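Local coordinates for uncharacterized protein (Pyrococcus abyssi, PDB 5IFF) that acts as a restriction DNA glycosylase, R.PabI, and binds nonspecific double-stranded DNA as a tetramer, at residues L51-I60 / M157-V167. The protein carries 2 engineered substitutions. Numbering follows the deposited sequence.
Sequences LRDYYIAWQI and MVYVCIPLTNV. Engineered in segment 51-60: Ala57 (natural residue Glu).
Met157 meets Gln59 at one end of the contact: its sulfur SD lies 4.0 Å from Gln59 CD, the two side chains set roughly perpendicular to each other. One water ties this end together, accepting from Gln59 NE2 and Val158 N and donating to Ile60 O. Val158 O then takes Ile60 N in a rather bent bond of 3.1 Å, while the Val158 side chain packs on helix 188-201. Tyr159 offers one ring face to the aliphatic part of Gln59, a CH-pi contact with Gln59 CB 4.0 Å from the ring centroid. With CG anti to the backbone N (chi1 -170°), the glutamine lays CB and CG along the tyrosine, and a bend at chi2 turns its amide off the ring toward Met157, the amide plane 69° from that of the ring.

Val160 and Trp58 form a hydrogen-bonded pair with bonds in both directions, and their side chains run alongside in a common direction. Cys161 emerges on the other face beside the engineered Ala57, and Cys161 CB lies 3.9 Å from Tyr55 CD2. Ile162 repeats the double exchange with Ile56, whose N reaches Ile162 O at 2.7 Å. Pro163 sets CG 3.7 Å from Tyr55 CE2, and beyond it the chain enters a 3-10 turn. Leu164 still donates almost straight to Tyr54 O (174°), while its two methyls divide the work: CD1 touches Tyr54 CB and CD2 presses on Ile56 CG1 at 3.6 Å. Thr165 CG2 rests against Leu51, and a second water links Thr165 N with Leu51 O and Tyr54 O.

Flanked by strands 25-29 and 140-147, this is an interior antiparallel pair of the large curled sheet, with Ile56, Trp58, Val160 and Ile162 on one face; Gln59, Ile60 and Val158 contact adenine when it is bound, though this chain holds none.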
loop_
_atom_site.group_PDB
_atom_site.type_symbol
_atom_site.label_atom_id
_atom_site.label_comp_id
_atom_site.label_asym_id
_atom_site.label_seq_id
_atom_site.Cartn_x
_atom_site.Cartn_y
_atom_site.Cartn_z
ATOM N N LEU A 51 -22.747 -4.114 -26.744
ATOM C CA LEU A 51 -21.334 -3.689 -26.887
ATOM C C LEU A 51 -21.143 -2.181 -26.723
ATOM O O LEU A 51 -20.106 -1.721 -26.230
ATOM C CB LEU A 51 -20.748 -4.090 -28.263
ATOM C CG LEU A 51 -19.210 -3.935 -28.390
ATOM C CD1 LEU A 51 -18.435 -4.602 -27.245
ATOM C CD2 LEU A 51 -18.772 -4.489 -29.749
ATOM N N ARG A 52 -22.114 -1.407 -27.201
ATOM C CA ARG A 52 -21.964 0.050 -27.215
ATOM C C ARG A 52 -22.021 0.666 -25.823
ATOM O O ARG A 52 -21.744 1.854 -25.683
ATOM C CB ARG A 52 -23.050 0.696 -28.090
ATOM C CG ARG A 52 -24.382 0.787 -27.377
ATOM C CD ARG A 52 -25.376 1.741 -28.018
ATOM N NE ARG A 52 -26.666 1.639 -27.331
ATOM C CZ ARG A 52 -27.712 2.425 -27.564
ATOM N NH1 ARG A 52 -28.834 2.246 -26.878
ATOM N NH2 ARG A 52 -27.637 3.385 -28.480
ATOM N N ASP A 53 -22.420 -0.123 -24.807
ATOM C CA ASP A 53 -22.398 0.334 -23.429
ATOM C C ASP A 53 -21.001 0.219 -22.743
ATOM O O ASP A 53 -20.832 0.630 -21.578
ATOM C CB ASP A 53 -23.417 -0.446 -22.609
ATOM C CG ASP A 53 -24.851 -0.188 -23.062
ATOM O OD1 ASP A 53 -25.112 0.909 -23.626
ATOM O OD2 ASP A 53 -25.686 -1.082 -22.855
ATOM N N TYR A 54 -20.027 -0.376 -23.422
ATOM C CA TYR A 54 -18.706 -0.553 -22.789
ATOM C C TYR A 54 -17.672 0.453 -23.284
ATOM O O TYR A 54 -17.553 0.715 -24.485
ATOM C CB TYR A 54 -18.167 -1.950 -23.005
ATOM C CG TYR A 54 -19.020 -2.971 -22.295
ATOM C CD1 TYR A 54 -18.821 -3.238 -20.948
ATOM C CD2 TYR A 54 -20.090 -3.591 -22.952
ATOM C CE1 TYR A 54 -19.633 -4.151 -20.267
ATOM C CE2 TYR A 54 -20.905 -4.521 -22.292
ATOM C CZ TYR A 54 -20.683 -4.792 -20.947
ATOM O OH TYR A 54 -21.498 -5.690 -20.262
ATOM N N TYR A 55 -16.924 1.005 -22.324
ATOM C CA TYR A 55 -15.913 2.022 -22.622
ATOM C C TYR A 55 -14.627 1.728 -21.910
ATOM O O TYR A 55 -14.612 1.126 -20.819
ATOM C CB TYR A 55 -16.369 3.420 -22.179
ATOM C CG TYR A 55 -17.642 3.901 -22.844
ATOM C CD1 TYR A 55 -18.868 3.320 -22.537
ATOM C CD2 TYR A 55 -17.604 4.946 -23.763
ATOM C CE1 TYR A 55 -20.050 3.760 -23.144
ATOM C CE2 TYR A 55 -18.780 5.390 -24.368
ATOM C CZ TYR A 55 -19.984 4.813 -24.044
ATOM O OH TYR A 55 -21.154 5.246 -24.647
ATOM N N ILE A 56 -13.553 2.248 -22.463
ATOM C CA ILE A 56 -12.331 2.313 -21.651
ATOM C C ILE A 56 -12.314 3.677 -20.980
ATOM O O ILE A 56 -12.279 4.698 -21.685
ATOM C CB ILE A 56 -11.034 2.182 -22.491
ATOM C CG1 ILE A 56 -10.951 0.819 -23.168
ATOM C CG2 ILE A 56 -9.821 2.360 -21.565
ATOM C CD1 ILE A 56 -9.959 0.831 -24.290
ATOM N N ALA A 57 -12.369 3.680 -19.657
ATOM C CA ALA A 57 -12.311 4.883 -18.853
ATOM C C ALA A 57 -10.871 5.155 -18.438
ATOM O O ALA A 57 -10.286 4.377 -17.697
ATOM C CB ALA A 57 -13.205 4.728 -17.609
ATOM N N TRP A 58 -10.342 6.294 -18.871
ATOM C CA TRP A 58 -8.960 6.615 -18.694
ATOM C C TRP A 58 -8.882 7.946 -17.956
ATOM O O TRP A 58 -9.307 9.005 -18.500
ATOM C CB TRP A 58 -8.297 6.708 -20.044
ATOM C CG TRP A 58 -6.792 6.994 -20.056
ATOM C CD1 TRP A 58 -5.909 7.027 -18.982
ATOM C CD2 TRP A 58 -5.995 7.281 -21.242
ATOM N NE1 TRP A 58 -4.631 7.291 -19.452
ATOM C CE2 TRP A 58 -4.657 7.442 -20.798
ATOM C CE3 TRP A 58 -6.297 7.372 -22.602
ATOM C CZ2 TRP A 58 -3.615 7.737 -21.706
ATOM C CZ3 TRP A 58 -5.251 7.678 -23.505
ATOM C CH2 TRP A 58 -3.928 7.853 -23.043
ATOM N N GLN A 59 -8.387 7.884 -16.737
ATOM C CA GLN A 59 -8.116 9.087 -15.958
ATOM C C GLN A 59 -6.788 9.590 -16.446
ATOM O O GLN A 59 -5.724 9.108 -15.998
ATOM C CB GLN A 59 -8.102 8.792 -14.440
ATOM C CG GLN A 59 -8.072 10.035 -13.622
ATOM C CD GLN A 59 -6.678 10.325 -13.125
ATOM O OE1 GLN A 59 -6.119 9.558 -12.343
ATOM N NE2 GLN A 59 -6.088 11.421 -13.604
ATOM N N ILE A 60 -6.848 10.550 -17.360
ATOM C CA ILE A 60 -5.695 10.908 -18.155
ATOM C C ILE A 60 -4.953 12.121 -17.542
ATOM O O ILE A 60 -5.555 12.964 -16.858
ATOM C CB ILE A 60 -6.109 11.195 -19.601
ATOM C CG1 ILE A 60 -4.889 11.286 -20.518
ATOM C CG2 ILE A 60 -6.983 12.479 -19.684
ATOM C CD1 ILE A 60 -5.291 11.353 -22.030
ATOM N N MET A 157 -10.492 15.958 -11.691
ATOM C CA MET A 157 -9.858 14.901 -12.485
ATOM C C MET A 157 -10.514 14.845 -13.847
ATOM O O MET A 157 -11.720 14.970 -13.941
ATOM C CB MET A 157 -9.980 13.532 -11.796
ATOM C CG MET A 157 -9.200 13.470 -10.408
ATOM S SD MET A 157 -8.623 11.811 -10.023
ATOM C CE MET A 157 -10.186 10.952 -9.892
ATOM N N VAL A 158 -9.722 14.663 -14.900
ATOM C CA VAL A 158 -10.272 14.590 -16.236
ATOM C C VAL A 158 -10.203 13.142 -16.730
ATOM O O VAL A 158 -9.191 12.454 -16.500
ATOM C CB VAL A 158 -9.512 15.530 -17.218
ATOM C CG1 VAL A 158 -10.040 15.320 -18.702
ATOM C CG2 VAL A 158 -9.683 16.995 -16.778
ATOM N N TYR A 159 -11.267 12.687 -17.391
ATOM C CA TYR A 159 -11.400 11.307 -17.848
ATOM C C TYR A 159 -11.739 11.380 -19.307
ATOM O O TYR A 159 -12.492 12.287 -19.729
ATOM C CB TYR A 159 -12.554 10.546 -17.162
ATOM C CG TYR A 159 -12.264 10.101 -15.755
ATOM C CD1 TYR A 159 -12.313 11.011 -14.709
ATOM C CD2 TYR A 159 -11.966 8.768 -15.470
ATOM C CE1 TYR A 159 -12.042 10.610 -13.407
ATOM C CE2 TYR A 159 -11.705 8.358 -14.182
ATOM C CZ TYR A 159 -11.751 9.283 -13.157
ATOM O OH TYR A 159 -11.482 8.894 -11.891
ATOM N N VAL A 160 -11.230 10.438 -20.086
ATOM C CA VAL A 160 -11.836 10.218 -21.422
ATOM C C VAL A 160 -12.397 8.788 -21.404
ATOM O O VAL A 160 -11.761 7.867 -20.877
ATOM C CB VAL A 160 -10.827 10.423 -22.578
ATOM C CG1 VAL A 160 -9.619 9.555 -22.353
ATOM C CG2 VAL A 160 -11.467 10.111 -23.927
ATOM N N CYS A 161 -13.605 8.612 -21.922
ATOM C CA CYS A 161 -14.245 7.303 -21.972
ATOM C C CYS A 161 -14.315 6.937 -23.457
ATOM O O CYS A 161 -15.008 7.613 -24.215
ATOM C CB CYS A 161 -15.654 7.334 -21.389
ATOM S SG CYS A 161 -15.573 7.594 -19.564
ATOM N N ILE A 162 -13.595 5.888 -23.830
ATOM C CA ILE A 162 -13.404 5.502 -25.227
ATOM C C ILE A 162 -14.269 4.281 -25.524
ATOM O O ILE A 162 -14.028 3.246 -24.944
ATOM C CB ILE A 162 -11.957 5.131 -25.513
ATOM C CG1 ILE A 162 -11.035 6.390 -25.321
ATOM C CG2 ILE A 162 -11.845 4.720 -26.996
ATOM C CD1 ILE A 162 -9.544 6.046 -25.104
ATOM N N PRO A 163 -15.235 4.380 -26.453
ATOM C CA PRO A 163 -16.041 3.158 -26.745
ATOM C C PRO A 163 -15.189 1.974 -27.220
ATOM O O PRO A 163 -14.302 2.150 -28.077
ATOM C CB PRO A 163 -16.993 3.610 -27.857
ATOM C CG PRO A 163 -17.053 5.173 -27.683
ATOM C CD PRO A 163 -15.668 5.545 -27.244
ATOM N N LEU A 164 -15.442 0.786 -26.685
ATOM C CA LEU A 164 -14.724 -0.384 -27.165
ATOM C C LEU A 164 -14.956 -0.605 -28.670
ATOM O O LEU A 164 -14.189 -1.300 -29.333
ATOM C CB LEU A 164 -15.143 -1.658 -26.429
ATOM C CG LEU A 164 -14.635 -1.777 -24.973
ATOM C CD1 LEU A 164 -15.009 -3.226 -24.536
ATOM C CD2 LEU A 164 -13.145 -1.513 -24.869
ATOM N N THR A 165 -16.028 -0.043 -29.201
ATOM C CA THR A 165 -16.301 -0.269 -30.624
ATOM C C THR A 165 -15.329 0.561 -31.455
ATOM O O THR A 165 -15.341 0.470 -32.677
ATOM C CB THR A 165 -17.725 0.118 -31.014
ATOM O OG1 THR A 165 -17.984 1.440 -30.548
ATOM C CG2 THR A 165 -18.723 -0.815 -30.398
ATOM N N ASN A 166 -14.570 1.443 -30.788
ATOM C CA ASN A 166 -13.621 2.339 -31.466
ATOM C C ASN A 166 -12.170 1.912 -31.374
ATOM O O ASN A 166 -11.293 2.661 -31.807
ATOM C CB ASN A 166 -13.704 3.794 -30.941
ATOM C CG ASN A 166 -14.954 4.493 -31.405
ATOM O OD1 ASN A 166 -15.795 3.881 -32.038
ATOM N ND2 ASN A 166 -15.097 5.747 -31.067
ATOM N N VAL A 167 -11.908 0.724 -30.843
ATOM C CA VAL A 167 -10.526 0.268 -30.749
ATOM C C VAL A 167 -10.273 -0.949 -31.631
ATOM O O VAL A 167 -11.222 -1.563 -32.095
ATOM C CB VAL A 167 -10.151 -0.094 -29.277
ATOM C CG1 VAL A 167 -10.310 1.153 -28.434
ATOM C CG2 VAL A 167 -10.961 -1.263 -28.772
HETATM O O HOH W 1 -18.409 0.257 -27.198
HETATM O O HOH W 2 -6.996 13.935 -14.523
#